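Multicopper oxidase type 1 (Nitrosomonas europaea, PDB 3G5W) binds copper in a mononuclear blue centre and in clusters between its subunits, and probably oxidises substrates as a two-domain, laccase-like multicopper oxidase. Local coordinates at residues I14-V17 / G18-F22; Y166-N170 / A171-P175; D252-D255 / T256-T259; V277-H281 / P282-W286. All coordinates share one frame; numbering follows the deposited sequence.

Contact 1 of 4, residues I14-V17 / G18-F22; sequences IVLV and GKRDF
L16 reaches over R20 and F22 at the closed end of a beta hairpin. Its CB and CG pass the carbonyl oxygen of R20, L16 CG at 4.0 Å from R20 O. L16 CD1 then goes further and touches two side chains at once, R20 CG at 4.1 Å and the F22 ring at CD2, where it meets the ring obliquely. L16 CG stands anti to its own carbonyl carbon (chi1 -54°), and from there the leucine runs alongside R20, pointing the same way. Y166, T168 and W146 also touch this side chain. Beside it the strands pair antiparallel: I14 and F22 exchange two backbone bonds, I14 N donating to F22 O at 3.1 Å, and L16 N gives a third to R20 O. On the face carrying V15 and D21, V15 CG1 lies 3.3 Å from G18 O and V15 CG2 is near D21 CB. The R20 chain bends at chi2 and chi3, which folds its guanidinium back: R20 NH1 donates to D21 O at 2.8 Å within its own plane and bridges to D21 OD1, while D21 OD2 pairs with R13. R20 N to V17 O closes a type II' turn, G18 at positive phi: a beta hairpin of the first cupredoxin domain.

Contact 2 of 4, residues Y166-N170 / A171-P175; sequences YYTIN and AKSFP
With chi1 at -54°, S173 OG stands anti to its carbonyl carbon and swings back toward Y167, while T168 OG1 sits between its backbone N and carbonyl carbon (chi1 62°), facing A171. Both groups belong to a tight beta-hairpin-like reversal, a type I' turn from I169 to K172 that ends strand 166-169, with N170 and A171 both at positive phi. Two backbone bonds close it: I169 N gives to K172 O at 3.0 Å, and K172 N returns to I169 O, approaching from above that carbonyl plane. One step further out, S173 OG donates to Y167 O at 2.8 Å, again from above the carbonyl plane, and its oxygen lies at the edge of the Y166 ring. T168 CG2 packs against the same hydroxyl, 3.5 Å from S173 OG. The polar ends find partners outside the turn: N170 OD1 accepts from M142 N, its ND2 reaches I140 O and F295 O, and K172 NZ bonds to V15 O in the first domain. T168 OG1 is paired with W146 NE1. Beside T168 and A171 a water is hydrogen-bonded to T168 OG1 at 2.7 Å and accepts from A171 N at 2.9 Å, with a weak third bond to T168 O.

Contact 3 of 4, residues D252-D255 / T256-T259; sequences DHVD and THTT. With C2O (Cu-O-Cu linkage), chain P.
T256 and V254 meet where the chain leaves the copper ligand H253 for a short 3-10 turn. T256 OG1 lies 3.5 Å from V254 CG2, and its polar partner is D197 of the second subunit. H257 comes next and carries most of the contact. Its CG stands anti to the carbonyl carbon (chi1 -66°), which turns one face of the imidazole to V254 and its ND1 edge to D252: V254 CG2 sits over the centre of that face, 3.4 Å from the H257 ring centroid, a CH-pi contact. At the edge H257 ND1 donates to D252 OD2 at 2.6 Å, within 2° of the ring plane, and it meets the carboxylate from above its plane; the two planes stand 69° apart. H257 N also bonds to V254 O. At T258 the hydroxyl OG1 gives to D255 O at 2.7 Å and the backbone N to the same oxygen, both from one face of that carbonyl; T258 CG2 rests 3.4 Å from D252 O. D255 and T258 also pack on V108 of the second subunit. Next to D252, H253 NE2 binds the copper atom CU3 of the Cu-O-Cu group at 2.3 Å, together with H61 and H103 of the second subunit. D252 OD1 accepts V254 N in an Asx turn and also A201 N, while OD2 takes a second bond from H200 ND1. Four N-H groups on two buried oxygens are consistent with a charged, well-satisfied carboxylate; H257 NE2 pairs in turn with H198 ND1, and the bond to V254 N fixes the backbone just after H253.

Contact 4 of 4, residues V277-H281 / P282-W286; sequences VGIDH and PFYVW
One face of the F283 ring is covered by H281 CB, 3.9 Å from its centroid and 22° off the normal, a CH-pi contact displaced toward the rim. The H281 and F283 rings run side by side with planes 17° apart, but their centroids are 5.5 Å from each other and they barely overlap; F283 CE2 and CZ both lie 3.7 Å from H281 CB. At the imidazole edge lies G278 O, and H281 NE2 shares weak bonds with that oxygen and V277 O. The Y284 ring has the backbone N of W286 over the centre of one face and I279 O at its edge, 3.6 Å from Y284 CD1. A type I beta turn from H281 to Y284 brings H281, F283 and Y284 together, closed by Y284 N to H281 O at 3.0 Å, in the loop that follows strand 269-274 of the second cupredoxin domain. At the end of the turn, Y284 CG is anti to its backbone N (chi1 -173°), carrying the ring back across I279, whose CG2 touches Y284 CE1 at 3.8 Å. I279 CD1 continues to W286 O. Y284 OH is hydrogen-bonded to E273 and T271, whereas the H281 ring meets W69 of the second subunit edge-to-face.

Overall arrangement
From the N terminus, contact 1 closes the hairpin between strands 2-15 and 20-27 in the first domain; contacts 2, 3 and 4 follow in series, none nesting within or crossing another. Contact 2 turns the chain after strand 166-169 and joins contact 1 across the two domains through V15 and K172 and through the backbones of L16 and S173. Contact 3 lies after strand 247-252, and its H257 stacks on Y167 of contact 2. Contact 4 bends the long loop beyond strand 269-274, where W286 meets F174 and P175 at the far end of contact 2. Contacts 3 and 4 do not touch each other, but both face the second subunit.

Contact 1 of 4, residues I14-V17 / G18-F22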
loop_
_atom_site.group_PDB
_atom_site.type_symbol
_atom_site.label_atom_id
_atom_site.label_comp_id
_atom_site.label_asym_id
_atom_site.label_seq_id
_atom_site.Cartn_x
_atom_site.Cartn_y
_atom_site.Cartn_z
ATOM N N ILE A 14 14.662 -24.603 8.344
ATOM C CA ILE A 14 15.512 -23.426 8.111
ATOM C C ILE A 14 15.565 -22.580 9.380
ATOM O O ILE A 14 14.736 -22.747 10.276
ATOM C CB ILE A 14 15.043 -22.564 6.893
ATOM C CG1 ILE A 14 13.688 -21.886 7.157
ATOM C CG2 ILE A 14 15.031 -23.393 5.593
ATOM C CD1 ILE A 14 13.319 -20.792 6.131
ATOM N N VAL A 15 16.552 -21.696 9.457
ATOM C CA VAL A 15 16.710 -20.785 10.585
ATOM C C VAL A 15 16.676 -19.349 10.061
ATOM O O VAL A 15 17.499 -18.968 9.226
ATOM C CB VAL A 15 18.039 -21.046 11.350
ATOM C CG1 VAL A 15 18.234 -20.015 12.455
ATOM C CG2 VAL A 15 18.066 -22.467 11.926
ATOM N N LEU A 16 15.716 -18.564 10.539
ATOM C CA LEU A 16 15.560 -17.184 10.073
ATOM C C LEU A 16 16.649 -16.279 10.655
ATOM O O LEU A 16 17.361 -15.592 9.918
ATOM C CB LEU A 16 14.162 -16.650 10.416
ATOM C CG LEU A 16 12.929 -17.441 9.959
ATOM C CD1 LEU A 16 11.655 -16.668 10.298
ATOM C CD2 LEU A 16 12.973 -17.771 8.460
ATOM N N VAL A 17 16.758 -16.291 11.980
ATOM C CA VAL A 17 17.768 -15.548 12.735
ATOM C C VAL A 17 17.948 -16.251 14.059
ATOM O O VAL A 17 17.020 -16.894 14.542
ATOM C CB VAL A 17 17.332 -14.123 13.160
ATOM C CG1 VAL A 17 18.310 -13.062 12.677
ATOM C CG2 VAL A 17 15.863 -13.842 12.863
ATOM N N GLY A 18 19.125 -16.082 14.662
ATOM C CA GLY A 18 19.403 -16.618 15.994
ATOM C C GLY A 18 18.933 -18.052 16.123
ATOM O O GLY A 18 19.350 -18.920 15.351
ATOM N N LYS A 19 18.041 -18.282 17.085
ATOM C CA LYS A 19 17.482 -19.609 17.346
ATOM C C LYS A 19 16.076 -19.799 16.758
ATOM O O LYS A 19 15.428 -20.828 16.992
ATOM C CB LYS A 19 17.486 -19.891 18.858
ATOM C CG LYS A 19 18.874 -20.195 19.409
ATOM C CD LYS A 19 18.916 -20.177 20.932
ATOM C CE LYS A 19 20.287 -20.656 21.420
ATOM N NZ LYS A 19 20.621 -20.130 22.780
ATOM N N ARG A 20 15.611 -18.817 15.985
ATOM C CA ARG A 20 14.291 -18.902 15.367
ATOM C C ARG A 20 14.299 -19.782 14.112
ATOM O O ARG A 20 14.675 -19.334 13.018
ATOM C CB ARG A 20 13.718 -17.495 15.096
ATOM C CG ARG A 20 12.409 -17.428 14.304
ATOM C CD ARG A 20 11.479 -18.621 14.536
ATOM N NE ARG A 20 10.971 -18.682 15.893
ATOM C CZ ARG A 20 10.597 -19.794 16.521
ATOM N NH1 ARG A 20 10.685 -20.985 15.942
ATOM N NH2 ARG A 20 10.143 -19.703 17.755
ATOM N N ASP A 21 13.886 -21.036 14.288
ATOM C CA ASP A 21 13.787 -21.975 13.180
ATOM C C ASP A 21 12.362 -22.038 12.631
ATOM O O ASP A 21 11.426 -21.542 13.261
ATOM C CB ASP A 21 14.318 -23.368 13.573
ATOM C CG ASP A 21 13.406 -24.111 14.551
ATOM O OD1 ASP A 21 12.538 -23.488 15.198
ATOM O OD2 ASP A 21 13.575 -25.342 14.683
ATOM N N PHE A 22 12.209 -22.622 11.444
ATOM C CA PHE A 22 10.896 -22.771 10.832
ATOM C C PHE A 22 10.820 -24.062 10.026
ATOM O O PHE A 22 11.793 -24.451 9.391
ATOM C CB PHE A 22 10.592 -21.570 9.926
ATOM C CG PHE A 22 9.271 -20.916 10.216
ATOM C CD1 PHE A 22 8.102 -21.375 9.614
ATOM C CD2 PHE A 22 9.193 -19.853 11.105
ATOM C CE1 PHE A 22 6.874 -20.769 9.892
ATOM C CE2 PHE A 22 7.976 -19.242 11.385
ATOM C CZ PHE A 22 6.815 -19.707 10.778
#

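Contact 2 of 4, residues Y166-N170 / A171-P175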
loop_
_atom_site.group_PDB
_atom_site.type_symbol
_atom_site.label_atom_id
_atom_site.label_comp_id
_atom_site.label_asym_id
_atom_site.label_seq_id
_atom_site.Cartn_x
_atom_site.Cartn_y
_atom_site.Cartn_z
ATOM N N TYR A 166 8.394 -12.090 12.498
ATOM C CA TYR A 166 9.693 -12.148 11.812
ATOM C C TYR A 166 9.562 -11.745 10.347
ATOM O O TYR A 166 8.569 -12.059 9.691
ATOM C CB TYR A 166 10.376 -13.523 11.951
ATOM C CG TYR A 166 10.881 -13.785 13.354
ATOM C CD1 TYR A 166 12.214 -13.526 13.700
ATOM C CD2 TYR A 166 10.021 -14.272 14.342
ATOM C CE1 TYR A 166 12.676 -13.749 14.994
ATOM C CE2 TYR A 166 10.469 -14.497 15.637
ATOM C CZ TYR A 166 11.798 -14.240 15.954
ATOM O OH TYR A 166 12.237 -14.461 17.231
ATOM N N TYR A 167 10.576 -11.033 9.860
ATOM C CA TYR A 167 10.573 -10.459 8.515
ATOM C C TYR A 167 11.932 -10.715 7.879
ATOM O O TYR A 167 12.960 -10.495 8.507
ATOM C CB TYR A 167 10.247 -8.957 8.594
ATOM C CG TYR A 167 9.025 -8.731 9.441
ATOM C CD1 TYR A 167 7.745 -8.831 8.889
ATOM C CD2 TYR A 167 9.140 -8.508 10.815
ATOM C CE1 TYR A 167 6.606 -8.674 9.680
ATOM C CE2 TYR A 167 8.006 -8.348 11.612
ATOM C CZ TYR A 167 6.747 -8.429 11.030
ATOM O OH TYR A 167 5.619 -8.274 11.802
ATOM N N THR A 168 11.933 -11.193 6.639
ATOM C CA THR A 168 13.175 -11.681 6.034
ATOM C C THR A 168 13.432 -11.159 4.616
ATOM O O THR A 168 12.496 -10.841 3.888
ATOM C CB THR A 168 13.235 -13.242 6.012
ATOM O OG1 THR A 168 12.171 -13.763 5.208
ATOM C CG2 THR A 168 13.153 -13.846 7.431
ATOM N N ILE A 169 14.711 -11.046 4.261
ATOM C CA ILE A 169 15.151 -10.971 2.860
ATOM C C ILE A 169 15.777 -12.332 2.555
ATOM O O ILE A 169 16.725 -12.742 3.235
ATOM C CB ILE A 169 16.236 -9.889 2.607
ATOM C CG1 ILE A 169 15.774 -8.502 3.078
ATOM C CG2 ILE A 169 16.618 -9.858 1.110
ATOM C CD1 ILE A 169 16.881 -7.432 3.069
ATOM N N ASN A 170 15.231 -13.036 1.562
ATOM C CA ASN A 170 15.700 -14.394 1.208
ATOM C C ASN A 170 15.809 -15.310 2.433
ATOM O O ASN A 170 16.811 -16.015 2.627
ATOM C CB ASN A 170 17.015 -14.338 0.426
ATOM C CG ASN A 170 16.891 -13.526 -0.856
ATOM O OD1 ASN A 170 15.784 -13.262 -1.326
ATOM N ND2 ASN A 170 18.029 -13.117 -1.421
ATOM N N ALA A 171 14.769 -15.259 3.264
ATOM C CA ALA A 171 14.625 -16.142 4.431
ATOM C C ALA A 171 15.629 -15.929 5.570
ATOM O O ALA A 171 15.752 -16.797 6.438
ATOM C CB ALA A 171 14.594 -17.620 4.004
ATOM N N LYS A 172 16.331 -14.791 5.573
ATOM C CA LYS A 172 17.095 -14.360 6.757
ATOM C C LYS A 172 16.685 -12.980 7.258
ATOM O O LYS A 172 16.364 -12.094 6.469
ATOM C CB LYS A 172 18.607 -14.372 6.509
ATOM C CG LYS A 172 19.181 -15.715 6.057
ATOM C CD LYS A 172 18.913 -16.841 7.059
ATOM C CE LYS A 172 20.017 -16.986 8.079
ATOM N NZ LYS A 172 20.179 -18.441 8.429
ATOM N N SER A 173 16.700 -12.808 8.577
ATOM C CA SER A 173 16.546 -11.487 9.178
ATOM C C SER A 173 17.916 -10.900 9.507
ATOM O O SER A 173 18.862 -11.628 9.818
ATOM C CB SER A 173 15.704 -11.554 10.454
ATOM O OG SER A 173 14.453 -12.188 10.233
ATOM N N PHE A 174 18.018 -9.579 9.425
ATOM C CA PHE A 174 19.150 -8.864 9.979
ATOM C C PHE A 174 19.260 -9.246 11.469
ATOM O O PHE A 174 18.236 -9.340 12.156
ATOM C CB PHE A 174 18.930 -7.357 9.842
ATOM C CG PHE A 174 20.125 -6.533 10.232
ATOM C CD1 PHE A 174 20.271 -6.069 11.533
ATOM C CD2 PHE A 174 21.109 -6.232 9.297
ATOM C CE1 PHE A 174 21.387 -5.312 11.901
ATOM C CE2 PHE A 174 22.220 -5.481 9.652
ATOM C CZ PHE A 174 22.358 -5.023 10.955
ATOM N N PRO A 175 20.492 -9.422 11.986
ATOM C CA PRO A 175 21.800 -9.213 11.347
ATOM C C PRO A 175 22.388 -10.396 10.569
ATOM O O PRO A 175 23.595 -10.415 10.323
ATOM C CB PRO A 175 22.703 -8.867 12.538
ATOM C CG PRO A 175 22.119 -9.657 13.676
ATOM C CD PRO A 175 20.635 -9.821 13.401
HETATM O O HOH W 1 12.429 -13.762 2.542
#

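Contact 3 of 4, residues D252-D255 / T256-T259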
loop_
_atom_site.group_PDB
_atom_site.type_symbol
_atom_site.label_atom_id
_atom_site.label_comp_id
_atom_site.label_asym_id
_atom_site.label_seq_id
_atom_site.Cartn_x
_atom_site.Cartn_y
_atom_site.Cartn_z
ATOM N N ASP A 252 13.370 -1.945 5.165
ATOM C CA ASP A 252 11.948 -1.681 5.125
ATOM C C ASP A 252 11.693 -0.495 6.045
ATOM O O ASP A 252 12.158 -0.474 7.196
ATOM C CB ASP A 252 11.177 -2.912 5.611
ATOM C CG ASP A 252 9.707 -2.862 5.251
ATOM O OD1 ASP A 252 9.153 -1.755 5.047
ATOM O OD2 ASP A 252 9.098 -3.943 5.185
ATOM N N HIS A 253 10.981 0.501 5.532
ATOM C CA HIS A 253 10.669 1.684 6.323
ATOM C C HIS A 253 9.381 1.544 7.131
ATOM O O HIS A 253 9.003 2.464 7.863
ATOM C CB HIS A 253 10.653 2.957 5.469
ATOM C CG HIS A 253 11.071 4.180 6.225
ATOM N ND1 HIS A 253 10.297 4.741 7.218
ATOM C CD2 HIS A 253 12.185 4.947 6.137
ATOM C CE1 HIS A 253 10.917 5.795 7.716
ATOM N NE2 HIS A 253 12.061 5.947 7.072
ATOM N N VAL A 254 8.693 0.407 7.007
ATOM C CA VAL A 254 7.679 0.096 8.014
ATOM C C VAL A 254 8.383 -0.462 9.241
ATOM O O VAL A 254 9.023 -1.527 9.204
ATOM C CB VAL A 254 6.412 -0.690 7.500
ATOM C CG1 VAL A 254 6.469 -1.025 6.007
ATOM C CG2 VAL A 254 6.031 -1.871 8.396
ATOM N N ASP A 255 8.328 0.331 10.305
ATOM C CA ASP A 255 9.209 0.170 11.453
ATOM C C ASP A 255 9.001 -1.149 12.175
ATOM O O ASP A 255 9.935 -1.686 12.759
ATOM C CB ASP A 255 9.062 1.351 12.411
ATOM C CG ASP A 255 9.585 2.659 11.817
ATOM O OD1 ASP A 255 10.450 2.619 10.906
ATOM O OD2 ASP A 255 9.129 3.736 12.268
ATOM N N THR A 256 7.778 -1.674 12.101
ATOM C CA THR A 256 7.451 -2.960 12.718
ATOM C C THR A 256 8.025 -4.157 11.940
ATOM O O THR A 256 7.940 -5.290 12.408
ATOM C CB THR A 256 5.930 -3.121 12.925
ATOM O OG1 THR A 256 5.243 -2.911 11.685
ATOM C CG2 THR A 256 5.431 -2.113 13.943
ATOM N N HIS A 257 8.618 -3.894 10.772
ATOM C CA HIS A 257 9.308 -4.921 9.980
ATOM C C HIS A 257 10.821 -4.947 10.224
ATOM O O HIS A 257 11.550 -5.670 9.536
ATOM C CB HIS A 257 9.048 -4.739 8.473
ATOM C CG HIS A 257 7.622 -4.963 8.063
ATOM N ND1 HIS A 257 7.172 -4.720 6.783
ATOM C CD2 HIS A 257 6.548 -5.396 8.764
ATOM C CE1 HIS A 257 5.885 -5.010 6.707
ATOM N NE2 HIS A 257 5.480 -5.421 7.897
ATOM N N THR A 258 11.291 -4.142 11.174
ATOM C CA THR A 258 12.717 -4.112 11.534
ATOM C C THR A 258 12.951 -4.661 12.948
ATOM O O THR A 258 13.923 -4.304 13.629
ATOM C CB THR A 258 13.322 -2.696 11.419
ATOM O OG1 THR A 258 12.623 -1.805 12.298
ATOM C CG2 THR A 258 13.237 -2.179 9.986
ATOM N N THR A 259 12.052 -5.535 13.379
ATOM C CA THR A 259 12.181 -6.194 14.675
ATOM C C THR A 259 12.286 -7.711 14.501
ATOM O O THR A 259 11.688 -8.279 13.576
ATOM C CB THR A 259 11.011 -5.841 15.629
ATOM O OG1 THR A 259 9.761 -6.105 14.983
ATOM C CG2 THR A 259 11.054 -4.370 16.036
HETATM CU CU2 C2O P . 17.021 4.292 7.213
HETATM CU CU3 C2O P . 13.403 7.766 6.969
HETATM O O1 C2O P . 15.259 5.854 7.297
#

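Contact 4 of 4, residues V277-H281 / P282-W286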
loop_
_atom_site.group_PDB
_atom_site.type_symbol
_atom_site.label_atom_id
_atom_site.label_comp_id
_atom_site.label_asym_id
_atom_site.label_seq_id
_atom_site.Cartn_x
_atom_site.Cartn_y
_atom_site.Cartn_z
ATOM N N VAL A 277 35.643 2.862 1.166
ATOM C CA VAL A 277 35.624 3.285 2.579
ATOM C C VAL A 277 35.994 2.178 3.573
ATOM O O VAL A 277 36.335 2.461 4.721
ATOM C CB VAL A 277 34.280 3.976 3.002
ATOM C CG1 VAL A 277 33.932 5.122 2.050
ATOM C CG2 VAL A 277 33.143 2.978 3.094
ATOM N N GLY A 278 35.916 0.926 3.136
ATOM C CA GLY A 278 36.252 -0.209 3.993
ATOM C C GLY A 278 35.239 -0.439 5.100
ATOM O O GLY A 278 34.278 0.319 5.251
ATOM N N ILE A 279 35.454 -1.488 5.882
ATOM C CA ILE A 279 34.524 -1.827 6.955
ATOM C C ILE A 279 35.145 -1.713 8.351
ATOM O O ILE A 279 34.505 -2.032 9.352
ATOM C CB ILE A 279 33.876 -3.224 6.730
ATOM C CG1 ILE A 279 34.935 -4.334 6.711
ATOM C CG2 ILE A 279 33.061 -3.228 5.435
ATOM C CD1 ILE A 279 34.370 -5.733 6.943
ATOM N N ASP A 280 36.391 -1.245 8.410
ATOM C CA ASP A 280 37.119 -1.151 9.677
ATOM C C ASP A 280 36.759 0.132 10.420
ATOM O O ASP A 280 37.546 1.085 10.482
ATOM C CB ASP A 280 38.634 -1.256 9.447
ATOM C CG ASP A 280 39.392 -1.711 10.690
ATOM O OD1 ASP A 280 38.774 -1.871 11.766
ATOM O OD2 ASP A 280 40.621 -1.915 10.590
ATOM N N HIS A 281 35.551 0.149 10.971
ATOM C CA HIS A 281 35.054 1.285 11.737
ATOM C C HIS A 281 34.549 0.781 13.080
ATOM O O HIS A 281 33.809 -0.205 13.130
ATOM C CB HIS A 281 33.947 1.997 10.963
ATOM C CG HIS A 281 34.343 2.378 9.571
ATOM N ND1 HIS A 281 35.082 3.508 9.290
ATOM C CD2 HIS A 281 34.122 1.768 8.384
ATOM C CE1 HIS A 281 35.290 3.582 7.987
ATOM N NE2 HIS A 281 34.716 2.538 7.415
ATOM N N PRO A 282 34.947 1.449 14.180
ATOM C CA PRO A 282 34.635 0.939 15.519
ATOM C C PRO A 282 33.137 0.846 15.784
ATOM O O PRO A 282 32.694 -0.010 16.553
ATOM C CB PRO A 282 35.284 1.971 16.448
ATOM C CG PRO A 282 35.402 3.207 15.620
ATOM C CD PRO A 282 35.691 2.721 14.242
ATOM N N PHE A 283 32.366 1.714 15.139
ATOM C CA PHE A 283 30.920 1.726 15.320
ATOM C C PHE A 283 30.184 0.705 14.454
ATOM O O PHE A 283 29.018 0.420 14.717
ATOM C CB PHE A 283 30.362 3.130 15.057
ATOM C CG PHE A 283 30.886 3.766 13.804
ATOM C CD1 PHE A 283 31.876 4.739 13.872
ATOM C CD2 PHE A 283 30.399 3.394 12.558
ATOM C CE1 PHE A 283 32.367 5.333 12.724
ATOM C CE2 PHE A 283 30.894 3.986 11.403
ATOM C CZ PHE A 283 31.875 4.961 11.490
ATOM N N TYR A 284 30.847 0.156 13.435
ATOM C CA TYR A 284 30.149 -0.646 12.406
ATOM C C TYR A 284 29.796 -2.069 12.846
ATOM O O TYR A 284 30.678 -2.878 13.142
ATOM C CB TYR A 284 30.923 -0.655 11.083
ATOM C CG TYR A 284 30.209 -1.324 9.913
ATOM C CD1 TYR A 284 30.899 -2.167 9.043
ATOM C CD2 TYR A 284 28.846 -1.112 9.680
ATOM C CE1 TYR A 284 30.256 -2.776 7.966
ATOM C CE2 TYR A 284 28.194 -1.715 8.614
ATOM C CZ TYR A 284 28.898 -2.544 7.763
ATOM O OH TYR A 284 28.239 -3.138 6.712
ATOM N N VAL A 285 28.496 -2.355 12.859
ATOM C CA VAL A 285 27.942 -3.642 13.299
ATOM C C VAL A 285 28.572 -4.845 12.579
ATOM O O VAL A 285 28.699 -5.934 13.151
ATOM C CB VAL A 285 26.391 -3.667 13.127
ATOM C CG1 VAL A 285 25.993 -3.469 11.667
ATOM C CG2 VAL A 285 25.775 -4.956 13.707
ATOM N N TRP A 286 28.976 -4.629 11.331
ATOM C CA TRP A 286 29.462 -5.707 10.492
ATOM C C TRP A 286 30.953 -5.616 10.189
ATOM O O TRP A 286 31.418 -6.144 9.174
ATOM C CB TRP A 286 28.646 -5.769 9.199
ATOM C CG TRP A 286 27.371 -6.552 9.309
ATOM C CD1 TRP A 286 26.999 -7.395 10.326
ATOM C CD2 TRP A 286 26.324 -6.611 8.339
ATOM N NE1 TRP A 286 25.780 -7.958 10.050
ATOM C CE2 TRP A 286 25.341 -7.494 8.837
ATOM C CE3 TRP A 286 26.117 -5.997 7.094
ATOM C CZ2 TRP A 286 24.166 -7.780 8.132
ATOM C CZ3 TRP A 286 24.953 -6.272 6.402
ATOM C CH2 TRP A 286 23.990 -7.162 6.921
#